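Local atomic coordinates of response regulator (Vibrio cholerae O1 biovar El Tor, PDB entry 7KPO), a protein that forms the DNA-binding domain of the sensor histidine kinase ChiS and so probably attaches this kinase directly to DNA. Residues A[20-25]-A[78-83]; A[39-44]-A[71-76]; A[24-29]-A[84-89]; A[30-35]-A[48-53]; A[7-12]-A[62-67]. One frame throughout, in Å; residues are numbered along the deposited sequence.

Contact 1 of 5, residues A[20-25]-A[78-83]; sequences LNYWER and DYILEH
I80 of helix 70-83 and W23 of helix 2-27 lose the most surface here, 94 and 84 Å² of the 300 Å² buried in all. Their side chains cross at about a right angle: CG2 of I80 comes to 3.9 Å from CB of W23, while CG1 of I80 lies beside the indole, approaching CE3 obliquely. W23 CG is anti to the backbone N (chi1 164°); farther out, the six-membered ring meets Y79 and H83. There CZ3 of W23 stands 3.8 Å from CE1 of Y79, at the edge of the phenol ring, and the two rings are set obliquely, planes 45° apart. CB of H83 meets the same CZ3 at the indole edge, 4.0 Å away. The I80 methyl that touches W23 CB, CG2, also lies 4.0 Å from Y22 CD2, at the edge of the phenol ring and in its plane. The polar ends of both aromatic residues are bound outside this interface: W23 NE1 donates to S30 O, and Y22 OH is bonded to E86 O. The two helix segments run at 30° to each other, 9.9 Å apart at closest approach, with W23 and I80 in register. This is the near-parallel packing of two helices in the hydrophobic core of a small, mainly helical DNA-binding domain.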
# COMPACT_ATOMS: atom_id res chain seq x y z
N LEU A 20 14.11 -0.60 4.09
CA LEU A 20 15.27 -0.74 3.17
C LEU A 20 15.49 -2.20 2.78
O LEU A 20 15.82 -2.45 1.62
CB LEU A 20 16.53 -0.14 3.80
CG LEU A 20 16.63 1.37 3.69
CD1 LEU A 20 17.78 1.89 4.53
CD2 LEU A 20 16.79 1.80 2.24
N ASN A 21 15.34 -3.12 3.73
CA ASN A 21 15.52 -4.55 3.39
C ASN A 21 14.49 -4.96 2.33
O ASN A 21 14.84 -5.71 1.40
CB ASN A 21 15.45 -5.42 4.64
CG ASN A 21 16.57 -5.13 5.62
OD1 ASN A 21 17.58 -4.52 5.26
ND2 ASN A 21 16.39 -5.55 6.86
N TYR A 22 13.26 -4.48 2.48
CA TYR A 22 12.17 -4.78 1.52
C TYR A 22 12.48 -4.15 0.16
O TYR A 22 12.36 -4.83 -0.87
CB TYR A 22 10.86 -4.30 2.15
CG TYR A 22 9.62 -4.51 1.32
CD1 TYR A 22 9.06 -5.77 1.18
CD2 TYR A 22 8.97 -3.44 0.74
CE1 TYR A 22 7.90 -5.96 0.45
CE2 TYR A 22 7.81 -3.61 0.01
CZ TYR A 22 7.27 -4.87 -0.14
OH TYR A 22 6.13 -5.02 -0.87
N TRP A 23 12.87 -2.88 0.16
CA TRP A 23 13.27 -2.19 -1.09
C TRP A 23 14.33 -3.01 -1.83
O TRP A 23 14.18 -3.27 -3.03
CB TRP A 23 13.83 -0.80 -0.77
CG TRP A 23 14.59 -0.19 -1.90
CD1 TRP A 23 15.94 -0.26 -2.11
CD2 TRP A 23 14.05 0.54 -3.02
NE1 TRP A 23 16.27 0.39 -3.27
CE2 TRP A 23 15.14 0.89 -3.84
CE3 TRP A 23 12.76 0.95 -3.38
CZ2 TRP A 23 14.97 1.63 -5.01
CZ3 TRP A 23 12.60 1.68 -4.54
CH2 TRP A 23 13.69 2.01 -5.34
N GLU A 24 15.39 -3.39 -1.11
CA GLU A 24 16.52 -4.12 -1.74
C GLU A 24 16.03 -5.43 -2.36
O GLU A 24 16.36 -5.69 -3.53
CB GLU A 24 17.63 -4.33 -0.70
CG GLU A 24 18.28 -3.03 -0.25
CD GLU A 24 19.09 -3.10 1.02
OE1 GLU A 24 19.20 -4.20 1.60
OE2 GLU A 24 19.61 -2.05 1.45
N ARG A 25 15.24 -6.19 -1.63
CA ARG A 25 14.78 -7.51 -2.14
C ARG A 25 13.79 -7.36 -3.30
O ARG A 25 13.98 -8.04 -4.32
CB ARG A 25 14.15 -8.33 -1.01
CG ARG A 25 13.75 -9.73 -1.45
CD ARG A 25 13.12 -10.54 -0.34
NE ARG A 25 11.86 -9.98 0.14
CZ ARG A 25 10.70 -10.09 -0.49
NH1 ARG A 25 10.61 -10.73 -1.64
NH2 ARG A 25 9.61 -9.55 0.04
N ASP A 78 6.88 5.75 2.53
CA ASP A 78 5.86 5.93 1.46
C ASP A 78 6.47 5.66 0.08
O ASP A 78 5.82 5.01 -0.74
CB ASP A 78 5.25 7.33 1.51
CG ASP A 78 4.36 7.59 2.72
OD1 ASP A 78 4.00 6.62 3.40
OD2 ASP A 78 4.06 8.77 2.97
N TYR A 79 7.69 6.15 -0.16
CA TYR A 79 8.35 5.95 -1.47
C TYR A 79 8.57 4.46 -1.73
O TYR A 79 8.28 3.95 -2.83
CB TYR A 79 9.68 6.70 -1.52
CG TYR A 79 10.38 6.60 -2.85
CD1 TYR A 79 11.20 5.53 -3.15
CD2 TYR A 79 10.21 7.58 -3.82
CE1 TYR A 79 11.84 5.43 -4.37
CE2 TYR A 79 10.84 7.49 -5.05
CZ TYR A 79 11.66 6.41 -5.32
OH TYR A 79 12.29 6.32 -6.53
N ILE A 80 9.11 3.77 -0.73
CA ILE A 80 9.39 2.31 -0.87
C ILE A 80 8.08 1.56 -1.10
O ILE A 80 8.04 0.70 -2.00
CB ILE A 80 10.21 1.83 0.34
CG1 ILE A 80 11.62 2.45 0.25
CG2 ILE A 80 10.24 0.31 0.41
CD1 ILE A 80 12.46 2.30 1.49
N LEU A 81 7.02 1.89 -0.35
CA LEU A 81 5.72 1.18 -0.53
C LEU A 81 5.09 1.55 -1.89
O LEU A 81 4.40 0.70 -2.49
CB LEU A 81 4.80 1.51 0.65
CG LEU A 81 5.22 0.91 1.99
CD1 LEU A 81 4.38 1.48 3.13
CD2 LEU A 81 5.12 -0.61 1.97
N GLU A 82 5.36 2.76 -2.40
CA GLU A 82 4.82 3.21 -3.71
C GLU A 82 5.46 2.38 -4.84
O GLU A 82 4.74 2.04 -5.80
CB GLU A 82 5.14 4.69 -3.92
CG GLU A 82 4.68 5.24 -5.26
CD GLU A 82 3.18 5.30 -5.46
OE1 GLU A 82 2.45 5.33 -4.45
OE2 GLU A 82 2.74 5.29 -6.63
N HIS A 83 6.75 2.08 -4.71
CA HIS A 83 7.51 1.38 -5.78
C HIS A 83 7.62 -0.14 -5.58
O HIS A 83 7.96 -0.82 -6.56
CB HIS A 83 8.89 2.04 -5.91
CG HIS A 83 8.79 3.43 -6.44
ND1 HIS A 83 8.74 3.70 -7.79
CD2 HIS A 83 8.70 4.63 -5.81
CE1 HIS A 83 8.63 5.00 -7.97
NE2 HIS A 83 8.61 5.59 -6.78

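Contact 2 of 5, residues A[39-44]-A[71-76]; sequences GLWRVY and RTVLNS. With SO4 (sulfate ion), chain B; FMT (formic acid), chain H; SO4 (sulfate ion), chain E.
W41 and S76 make the polar link: indole NE1 donates to S76 OG over 2.9 Å at an N-H...O angle of 152°, the hydroxyl tilted 16° from the ring plane. S76 OG in turn donates to T72 O (2.8 Å), one turn earlier in its helix. T72 O also takes the S76 backbone N-H, from the opposite face of the carbonyl plane.

The CH-pi contact comes from T72, whose CG2 lies over one face of the indole, 3.9 Å from the centroid of the six-membered ring and 23° off its normal. The apolar pair is W41 CZ2 with V73 CG2, 4.4 Å apart. L40 CD2 lies 4.0 Å from N75 CB, while L40 CD1 makes van der Waals contact with the carbonyl N75 O (3.7 Å).

A sulfate, probably from the crystallisation liquor, is bound by T72 OG1 (2.7 Å to its O2), R71 NE and R71 NH1. The arrangement joins the loop that leads from helix 31-38 to the two-stranded hairpin onto helix 70-83.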
# COMPACT_ATOMS: atom_id res chain seq x y z
N GLY A 39 15.74 10.93 -4.14
CA GLY A 39 16.23 12.27 -3.78
C GLY A 39 15.98 12.58 -2.31
O GLY A 39 16.21 13.72 -1.90
N LEU A 40 15.59 11.58 -1.52
CA LEU A 40 15.25 11.86 -0.10
C LEU A 40 16.49 11.92 0.80
O LEU A 40 16.38 12.49 1.90
CB LEU A 40 14.27 10.80 0.40
CG LEU A 40 12.88 10.88 -0.21
CD1 LEU A 40 12.07 9.65 0.14
CD2 LEU A 40 12.16 12.14 0.24
N TRP A 41 17.61 11.34 0.36
CA TRP A 41 18.84 11.30 1.19
C TRP A 41 20.03 11.63 0.31
O TRP A 41 20.04 11.19 -0.86
CB TRP A 41 19.01 9.93 1.86
CG TRP A 41 17.84 9.53 2.69
CD1 TRP A 41 16.75 8.83 2.28
CD2 TRP A 41 17.64 9.82 4.09
NE1 TRP A 41 15.88 8.65 3.33
CE2 TRP A 41 16.40 9.25 4.44
CE3 TRP A 41 18.38 10.50 5.06
CZ2 TRP A 41 15.89 9.33 5.74
CZ3 TRP A 41 17.87 10.58 6.34
CH2 TRP A 41 16.64 10.00 6.67
N ARG A 42 21.00 12.33 0.87
CA ARG A 42 22.19 12.77 0.12
C ARG A 42 23.25 11.67 0.05
O ARG A 42 23.32 10.77 0.92
CB ARG A 42 22.76 14.06 0.72
CG ARG A 42 21.87 15.27 0.49
CD ARG A 42 22.62 16.55 0.79
NE ARG A 42 23.74 16.72 -0.13
CZ ARG A 42 24.64 17.70 -0.06
NH1 ARG A 42 24.57 18.60 0.90
NH2 ARG A 42 25.62 17.75 -0.94
N VAL A 43 24.04 11.77 -1.00
CA VAL A 43 25.20 10.89 -1.28
C VAL A 43 26.46 11.70 -0.99
O VAL A 43 26.52 12.88 -1.39
CB VAL A 43 25.15 10.38 -2.73
CG1 VAL A 43 26.48 9.78 -3.17
CG2 VAL A 43 24.00 9.41 -2.94
N TYR A 44 27.42 11.07 -0.32
CA TYR A 44 28.68 11.74 0.09
C TYR A 44 29.87 10.87 -0.32
O TYR A 44 29.69 9.65 -0.48
CB TYR A 44 28.70 11.96 1.60
CG TYR A 44 27.65 12.90 2.13
CD1 TYR A 44 27.90 14.26 2.24
CD2 TYR A 44 26.41 12.44 2.54
CE1 TYR A 44 26.95 15.14 2.73
CE2 TYR A 44 25.44 13.31 3.03
CZ TYR A 44 25.71 14.66 3.13
OH TYR A 44 24.77 15.52 3.61
N ARG A 71 9.59 13.43 9.10
CA ARG A 71 8.85 13.51 7.81
C ARG A 71 9.65 12.85 6.70
O ARG A 71 9.05 12.21 5.84
CB ARG A 71 8.54 14.96 7.44
CG ARG A 71 7.64 15.68 8.43
CD ARG A 71 7.15 17.00 7.86
NE ARG A 71 8.25 17.84 7.40
CZ ARG A 71 8.11 18.93 6.66
NH1 ARG A 71 9.19 19.59 6.27
NH2 ARG A 71 6.92 19.35 6.28
N THR A 72 10.97 13.01 6.72
CA THR A 72 11.81 12.40 5.67
C THR A 72 11.73 10.87 5.81
O THR A 72 11.71 10.17 4.78
CB THR A 72 13.24 12.93 5.72
OG1 THR A 72 13.20 14.34 5.48
CG2 THR A 72 14.11 12.26 4.69
N VAL A 73 11.71 10.37 7.04
CA VAL A 73 11.56 8.90 7.25
C VAL A 73 10.17 8.47 6.74
O VAL A 73 10.10 7.48 6.01
CB VAL A 73 11.77 8.51 8.72
CG1 VAL A 73 11.36 7.06 8.96
CG2 VAL A 73 13.21 8.75 9.14
N LEU A 74 9.11 9.19 7.11
CA LEU A 74 7.76 8.78 6.62
C LEU A 74 7.72 8.84 5.09
O LEU A 74 7.13 7.94 4.48
CB LEU A 74 6.68 9.65 7.26
CG LEU A 74 6.45 9.41 8.75
CD1 LEU A 74 5.50 10.45 9.32
CD2 LEU A 74 5.91 8.02 9.00
N ASN A 75 8.35 9.85 4.49
CA ASN A 75 8.39 9.97 3.00
C ASN A 75 9.16 8.77 2.42
O ASN A 75 8.81 8.32 1.33
CB ASN A 75 9.03 11.28 2.54
CG ASN A 75 8.17 12.48 2.83
OD1 ASN A 75 6.97 12.36 3.05
ND2 ASN A 75 8.78 13.65 2.83
N SER A 76 10.18 8.30 3.13
CA SER A 76 10.98 7.13 2.70
C SER A 76 10.11 5.87 2.71
O SER A 76 10.14 5.10 1.73
CB SER A 76 12.18 6.96 3.59
OG SER A 76 13.05 8.08 3.49
S SO4 B . 11.96 17.29 7.38
O1 SO4 B . 11.61 17.93 6.13
O2 SO4 B . 11.84 15.87 7.26
O3 SO4 B . 11.07 17.77 8.40
O4 SO4 B . 13.31 17.63 7.73
C FMT H . 21.12 14.12 4.24
O1 FMT H . 20.83 13.03 3.78
O2 FMT H . 22.33 14.51 4.59
S SO4 E . 7.77 22.61 4.52
O1 SO4 E . 7.02 23.57 5.29
O2 SO4 E . 6.93 21.47 4.23
O3 SO4 E . 8.21 23.21 3.29
O4 SO4 E . 8.91 22.18 5.29

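Contact 3 of 5, residues A[24-29]-A[84-89]; sequences ERVSGQ and CKEAGP. With SO4 (sulfate ion), chain D.
A surface salt bridge ties the C-terminal end of helix 2-27 to the loop between helix 70-83 and helix 89-106. R25 grips E86 end-on, with NH1 2.9 Å and NH2 3.0 Å from the same oxygen, OE2; a weak third bond runs from NH1 to OE1. Both nitrogens reach OE2 from one face of the carboxylate: NH1 on the syn side, 24° out of plane, and NH2 from well above it. The guanidinium and carboxylate planes stand 58° apart. NH2 of R25 also forms a salt bridge with E90, so this cation is shared between two acidic side chains.

Beneath the charges lies a small apolar contact, where V26 CG1 meets C84 CB at 3.7 Å. The other methyl of V26, CG2, packs over one face of the R25 guanidinium. In the same loop, K85 NZ binds a sulfate, probably from the crystallisation liquor, that is also bound by R91 of this chain and by R91 and R98 of the second subunit. Where the helix ends, S27 OG, also hydrogen-bonded to W23 O, forms an ST turn by accepting the backbone N-H of Q29 at 2.9 Å.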
# COMPACT_ATOMS: atom_id res chain seq x y z
N GLU A 24 15.39 -3.39 -1.11
CA GLU A 24 16.52 -4.12 -1.74
C GLU A 24 16.03 -5.43 -2.36
O GLU A 24 16.36 -5.69 -3.53
CB GLU A 24 17.63 -4.33 -0.70
CG GLU A 24 18.28 -3.03 -0.25
CD GLU A 24 19.09 -3.10 1.02
OE1 GLU A 24 19.20 -4.20 1.60
OE2 GLU A 24 19.61 -2.05 1.45
N ARG A 25 15.24 -6.19 -1.63
CA ARG A 25 14.78 -7.51 -2.14
C ARG A 25 13.79 -7.36 -3.30
O ARG A 25 13.98 -8.04 -4.32
CB ARG A 25 14.15 -8.33 -1.01
CG ARG A 25 13.75 -9.73 -1.45
CD ARG A 25 13.12 -10.54 -0.34
NE ARG A 25 11.86 -9.98 0.14
CZ ARG A 25 10.70 -10.09 -0.49
NH1 ARG A 25 10.61 -10.73 -1.64
NH2 ARG A 25 9.61 -9.55 0.04
N VAL A 26 12.77 -6.51 -3.14
CA VAL A 26 11.69 -6.41 -4.16
C VAL A 26 12.16 -5.63 -5.40
O VAL A 26 11.87 -6.10 -6.52
CB VAL A 26 10.42 -5.81 -3.54
CG1 VAL A 26 9.33 -5.59 -4.57
CG2 VAL A 26 9.91 -6.67 -2.40
N SER A 27 12.84 -4.50 -5.22
CA SER A 27 13.28 -3.69 -6.40
C SER A 27 14.53 -4.30 -7.06
O SER A 27 14.74 -4.02 -8.26
CB SER A 27 13.58 -2.27 -5.99
OG SER A 27 14.83 -2.18 -5.32
N GLY A 28 15.32 -5.07 -6.31
CA GLY A 28 16.61 -5.59 -6.80
C GLY A 28 17.64 -4.47 -6.91
O GLY A 28 18.71 -4.69 -7.51
N GLN A 29 17.32 -3.30 -6.35
CA GLN A 29 18.23 -2.11 -6.37
C GLN A 29 18.87 -1.95 -4.98
O GLN A 29 18.38 -2.55 -4.01
CB GLN A 29 17.46 -0.84 -6.74
CG GLN A 29 16.70 -0.90 -8.06
CD GLN A 29 17.54 -0.79 -9.31
OE1 GLN A 29 18.77 -0.85 -9.28
NE2 GLN A 29 16.88 -0.60 -10.44
N CYS A 84 7.34 -0.63 -4.37
CA CYS A 84 7.46 -2.08 -4.06
C CYS A 84 6.09 -2.55 -3.55
O CYS A 84 5.70 -2.17 -2.44
CB CYS A 84 8.57 -2.30 -3.04
SG CYS A 84 10.18 -1.67 -3.60
N LYS A 85 5.41 -3.37 -4.35
CA LYS A 85 4.01 -3.76 -4.04
C LYS A 85 3.87 -5.18 -3.49
O LYS A 85 2.82 -5.43 -2.87
CB LYS A 85 3.18 -3.65 -5.32
CG LYS A 85 3.08 -2.24 -5.90
CD LYS A 85 2.53 -1.26 -4.90
CE LYS A 85 2.20 0.09 -5.49
NZ LYS A 85 1.84 1.05 -4.42
N GLU A 86 4.88 -6.04 -3.62
CA GLU A 86 4.78 -7.47 -3.24
C GLU A 86 4.08 -7.62 -1.88
O GLU A 86 4.68 -7.29 -0.87
CB GLU A 86 6.16 -8.13 -3.21
CG GLU A 86 6.11 -9.60 -2.86
CD GLU A 86 7.48 -10.26 -2.79
OE1 GLU A 86 8.28 -10.05 -3.72
OE2 GLU A 86 7.75 -10.94 -1.79
N ALA A 87 2.85 -8.13 -1.90
CA ALA A 87 2.05 -8.31 -0.67
C ALA A 87 2.61 -9.47 0.14
O ALA A 87 3.11 -10.45 -0.45
CB ALA A 87 0.60 -8.54 -1.02
N GLY A 88 2.55 -9.34 1.45
CA GLY A 88 3.05 -10.42 2.31
C GLY A 88 3.40 -9.87 3.68
O GLY A 88 3.29 -8.67 3.94
N PRO A 89 3.85 -10.75 4.61
CA PRO A 89 4.20 -10.33 5.96
C PRO A 89 5.24 -9.20 6.02
O PRO A 89 5.10 -8.32 6.85
CB PRO A 89 4.76 -11.62 6.58
CG PRO A 89 4.06 -12.73 5.82
CD PRO A 89 3.97 -12.21 4.41
S SO4 D . -0.44 0.28 -1.92
O1 SO4 D . 0.83 0.81 -1.49
O2 SO4 D . -0.78 -0.87 -1.12
O3 SO4 D . -0.34 -0.13 -3.30
O4 SO4 D . -1.45 1.29 -1.78

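Contact 4 of 5, residues A[30-35]-A[48-53]; sequences SKFTFA and STLQTR
T52 OG1 is hydrogen-bonded to D56 OD1, and the aliphatic part of K31 packs against this hydroxyl, with CE at 3.4 Å and CD at 3.7 Å. K31 NZ forms a salt bridge with that same D56 oxygen, so the carboxylate binds both side chains from beyond the contact. The bend of the lysine at chi3 (62°) places CE beside the hydroxyl. With chi1 at 54°, OG1 of T52 lies between the backbone N and the carbonyl carbon, and CG2 is anti to that carbon. This methyl packs against helix 31-38, 3.5 Å from A35 CB and 3.9 Å from F32 CA. T52 is the centre of an inverse gamma turn, directly after strand 49-51 of the antiparallel hairpin and before helix 53-57; the contact therefore sets the hairpin's exit against the first turns of helix 31-38. Farther up the strand, F32 and L50 pass each other at a slant. CE2 of F32 lies 4.0 Å from L50 CB and equally far from L50 CD1. V43, in the loop before the hairpin, packs against both F32 and L50.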
# COMPACT_ATOMS: atom_id res chain seq x y z
N SER A 30 19.94 -1.17 -4.92
CA SER A 30 20.66 -0.93 -3.64
C SER A 30 20.02 0.17 -2.79
O SER A 30 19.15 0.91 -3.28
CB SER A 30 22.07 -0.53 -3.97
OG SER A 30 22.08 0.70 -4.69
N LYS A 31 20.50 0.27 -1.55
CA LYS A 31 20.13 1.37 -0.63
C LYS A 31 20.57 2.68 -1.29
O LYS A 31 19.82 3.67 -1.29
CB LYS A 31 20.83 1.17 0.71
CG LYS A 31 20.78 2.36 1.66
CD LYS A 31 21.59 2.16 2.92
CE LYS A 31 23.07 1.97 2.65
NZ LYS A 31 23.84 1.66 3.87
N PHE A 32 21.77 2.66 -1.87
CA PHE A 32 22.29 3.86 -2.56
C PHE A 32 21.27 4.34 -3.59
O PHE A 32 21.04 5.58 -3.64
CB PHE A 32 23.62 3.57 -3.26
CG PHE A 32 24.10 4.69 -4.14
CD1 PHE A 32 23.65 4.81 -5.45
CD2 PHE A 32 24.96 5.65 -3.65
CE1 PHE A 32 24.07 5.86 -6.25
CE2 PHE A 32 25.39 6.70 -4.46
CZ PHE A 32 24.95 6.79 -5.75
N THR A 33 20.73 3.41 -4.39
CA THR A 33 19.76 3.71 -5.47
C THR A 33 18.46 4.25 -4.88
O THR A 33 17.86 5.15 -5.49
CB THR A 33 19.53 2.48 -6.37
OG1 THR A 33 20.80 2.23 -6.98
CG2 THR A 33 18.47 2.71 -7.42
N PHE A 34 18.00 3.69 -3.77
CA PHE A 34 16.79 4.26 -3.12
C PHE A 34 17.04 5.76 -2.85
O PHE A 34 16.17 6.59 -3.18
CB PHE A 34 16.45 3.52 -1.83
CG PHE A 34 15.66 4.39 -0.90
CD1 PHE A 34 14.37 4.78 -1.21
CD2 PHE A 34 16.24 4.88 0.26
CE1 PHE A 34 13.67 5.63 -0.37
CE2 PHE A 34 15.53 5.72 1.10
CZ PHE A 34 14.25 6.10 0.78
N ALA A 35 18.19 6.09 -2.26
CA ALA A 35 18.50 7.49 -1.90
C ALA A 35 18.61 8.36 -3.14
O ALA A 35 18.02 9.44 -3.19
CB ALA A 35 19.81 7.53 -1.12
N SER A 48 36.95 7.74 0.30
CA SER A 48 37.07 7.56 -1.17
C SER A 48 36.03 6.54 -1.67
O SER A 48 36.41 5.63 -2.43
CB SER A 48 38.48 7.15 -1.56
OG SER A 48 38.61 7.05 -2.97
N THR A 49 34.77 6.71 -1.27
CA THR A 49 33.65 5.80 -1.66
C THR A 49 32.31 6.53 -1.50
O THR A 49 32.18 7.28 -0.51
CB THR A 49 33.68 4.52 -0.82
OG1 THR A 49 34.95 3.89 -0.97
CG2 THR A 49 32.59 3.53 -1.20
N LEU A 50 31.37 6.33 -2.42
CA LEU A 50 30.03 6.98 -2.32
C LEU A 50 29.24 6.31 -1.19
O LEU A 50 29.16 5.07 -1.19
CB LEU A 50 29.26 6.89 -3.64
CG LEU A 50 29.84 7.65 -4.83
CD1 LEU A 50 28.93 7.52 -6.04
CD2 LEU A 50 30.05 9.12 -4.49
N GLN A 51 28.68 7.11 -0.28
CA GLN A 51 27.93 6.56 0.87
C GLN A 51 26.70 7.42 1.17
O GLN A 51 26.77 8.65 0.99
CB GLN A 51 28.79 6.54 2.14
CG GLN A 51 30.10 5.78 2.02
CD GLN A 51 29.94 4.29 1.90
OE1 GLN A 51 28.86 3.74 2.04
NE2 GLN A 51 31.05 3.60 1.66
N THR A 52 25.62 6.78 1.62
CA THR A 52 24.40 7.50 2.08
C THR A 52 24.66 7.75 3.57
O THR A 52 23.99 7.16 4.40
CB THR A 52 23.15 6.67 1.76
OG1 THR A 52 23.31 5.37 2.32
CG2 THR A 52 22.91 6.53 0.27
N ARG A 53 25.63 8.62 3.84
CA ARG A 53 26.15 8.88 5.21
C ARG A 53 25.03 9.18 6.22
O ARG A 53 25.07 8.57 7.30
CB ARG A 53 27.17 10.02 5.16
CG ARG A 53 27.97 10.18 6.45
CD ARG A 53 28.97 11.31 6.32
NE ARG A 53 28.31 12.59 6.10
CZ ARG A 53 28.94 13.70 5.76
NH1 ARG A 53 28.25 14.82 5.59
NH2 ARG A 53 30.24 13.70 5.56

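Contact 5 of 5, residues A[7-12]-A[62-67]; sequences LMRAVL and ETLPKT
R9 carries the contact, reaching from helix 2-27 to the carbonyls of the loop before helix 70-83. Its NH1 donates to P65 O at 2.9 Å with an N-H...O angle of 154°. NH2 donates to the same oxygen at 3.2 Å, from 64° above the carbonyl plane, and more weakly to L64 O at 3.0 Å. The grip is end-on, with P65 O close to the guanidinium plane. Over the centre of one face of that plane sits CD2 of L64, which also touches CB of R9 at 3.6 Å, so a single leucine methyl covers both the charged group and the base of its side chain. The bend of R9 at chi3 (68°) places NE within 3.9 Å of this methyl. Farther in, L12 CD2 meets the other methyl of L64, CD1, at 4.1 Å. In the next shell P68 packs on both R9 and L12, and Y58 on L64 and P65. The acceptors across this contact are backbone carbonyls, so the bonds probably gain from the attraction between the cation and the C=O dipoles.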
# COMPACT_ATOMS: atom_id res chain seq x y z
N LEU A 7 10.53 5.25 22.54
CA LEU A 7 9.75 4.30 21.71
C LEU A 7 9.73 4.78 20.26
O LEU A 7 9.91 4.00 19.34
CB LEU A 7 8.33 4.19 22.28
CG LEU A 7 7.35 3.36 21.45
CD1 LEU A 7 7.82 1.92 21.32
CD2 LEU A 7 5.97 3.43 22.07
N MSE A 8 9.50 6.08 20.07
CA MSE A 8 9.46 6.65 18.73
C MSE A 8 10.78 6.39 18.01
O MSE A 8 10.78 6.01 16.84
CB MSE A 8 9.15 8.14 18.82
CG MSE A 8 7.72 8.44 19.23
SE MSE A 8 7.46 10.31 19.71
CE MSE A 8 8.24 11.22 18.16
N ARG A 9 11.91 6.57 18.71
CA ARG A 9 13.22 6.36 18.12
C ARG A 9 13.42 4.88 17.78
O ARG A 9 13.94 4.57 16.69
CB ARG A 9 14.30 6.91 19.06
CG ARG A 9 14.26 8.42 19.21
CD ARG A 9 15.19 8.98 20.28
NE ARG A 9 16.59 8.81 19.94
CZ ARG A 9 17.28 9.61 19.12
NH1 ARG A 9 16.70 10.65 18.55
NH2 ARG A 9 18.55 9.34 18.87
N ALA A 10 13.01 3.98 18.67
CA ALA A 10 13.15 2.53 18.40
C ALA A 10 12.29 2.13 17.20
O ALA A 10 12.75 1.34 16.36
CB ALA A 10 12.76 1.75 19.63
N VAL A 11 11.06 2.64 17.13
CA VAL A 11 10.17 2.31 15.99
C VAL A 11 10.75 2.88 14.69
O VAL A 11 10.68 2.20 13.66
CB VAL A 11 8.74 2.80 16.26
CG1 VAL A 11 7.84 2.62 15.05
CG2 VAL A 11 8.13 2.11 17.47
N LEU A 12 11.34 4.08 14.75
CA LEU A 12 11.91 4.71 13.54
C LEU A 12 13.02 3.83 12.97
O LEU A 12 13.07 3.64 11.74
CB LEU A 12 12.43 6.11 13.90
CG LEU A 12 12.63 7.07 12.73
CD1 LEU A 12 11.30 7.48 12.14
CD2 LEU A 12 13.39 8.30 13.17
N GLU A 62 22.07 3.41 18.05
CA GLU A 62 23.28 4.08 18.59
C GLU A 62 23.68 5.32 17.77
O GLU A 62 24.31 6.22 18.34
CB GLU A 62 24.48 3.13 18.59
CG GLU A 62 24.37 1.96 19.56
CD GLU A 62 23.56 0.76 19.12
OE1 GLU A 62 23.01 0.77 18.00
OE2 GLU A 62 23.52 -0.22 19.90
N THR A 63 23.33 5.34 16.48
CA THR A 63 23.76 6.44 15.58
C THR A 63 22.60 7.35 15.20
O THR A 63 22.85 8.38 14.55
CB THR A 63 24.42 5.85 14.33
OG1 THR A 63 23.50 4.95 13.71
CG2 THR A 63 25.71 5.12 14.63
N LEU A 64 21.37 7.01 15.58
CA LEU A 64 20.21 7.84 15.17
C LEU A 64 20.44 9.27 15.64
O LEU A 64 20.75 9.50 16.80
CB LEU A 64 18.94 7.25 15.80
CG LEU A 64 17.65 7.97 15.42
CD1 LEU A 64 17.34 7.79 13.95
CD2 LEU A 64 16.51 7.49 16.29
N PRO A 65 20.30 10.29 14.76
CA PRO A 65 20.52 11.67 15.17
C PRO A 65 19.66 12.12 16.36
O PRO A 65 18.57 11.62 16.56
CB PRO A 65 20.17 12.49 13.92
CG PRO A 65 20.46 11.53 12.79
CD PRO A 65 20.01 10.18 13.32
N LYS A 66 20.20 13.07 17.12
CA LYS A 66 19.47 13.66 18.28
C LYS A 66 18.16 14.25 17.76
O LYS A 66 17.15 14.15 18.47
CB LYS A 66 20.36 14.72 18.94
CG LYS A 66 19.74 15.45 20.12
CD LYS A 66 20.69 16.43 20.80
CE LYS A 66 21.20 17.52 19.88
NZ LYS A 66 20.10 18.35 19.33
N THR A 67 18.19 14.83 16.55
CA THR A 67 17.01 15.44 15.89
C THR A 67 16.68 14.64 14.64
O THR A 67 17.16 14.94 13.55
CB THR A 67 17.26 16.91 15.53
OG1 THR A 67 17.58 17.61 16.73
CG2 THR A 67 16.08 17.57 14.85

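In the fold
Helix 2-27 runs through contacts 1, 3 and 5, with contacts 3 and 5 toward its two ends, their centres 25 Å apart on opposite sides of the chain's centre. Contacts 1 and 3 are closest, 6 Å between centres, and are joined where W23 CE3 packs 3.7 Å from C84 SG. Contact 2 shares helix 70-83 with contact 1, which it meets through L40 CD1 and Y79 CB at 4.1 Å, and touches contact 5 where V73 packs on L12. Contact 4 meets contact 2 in the hairpin, through the bond from Q51 N to Y44 O (2.7 Å). Sulfates, probably from the crystallisation liquor, lie at contacts 2 and 3.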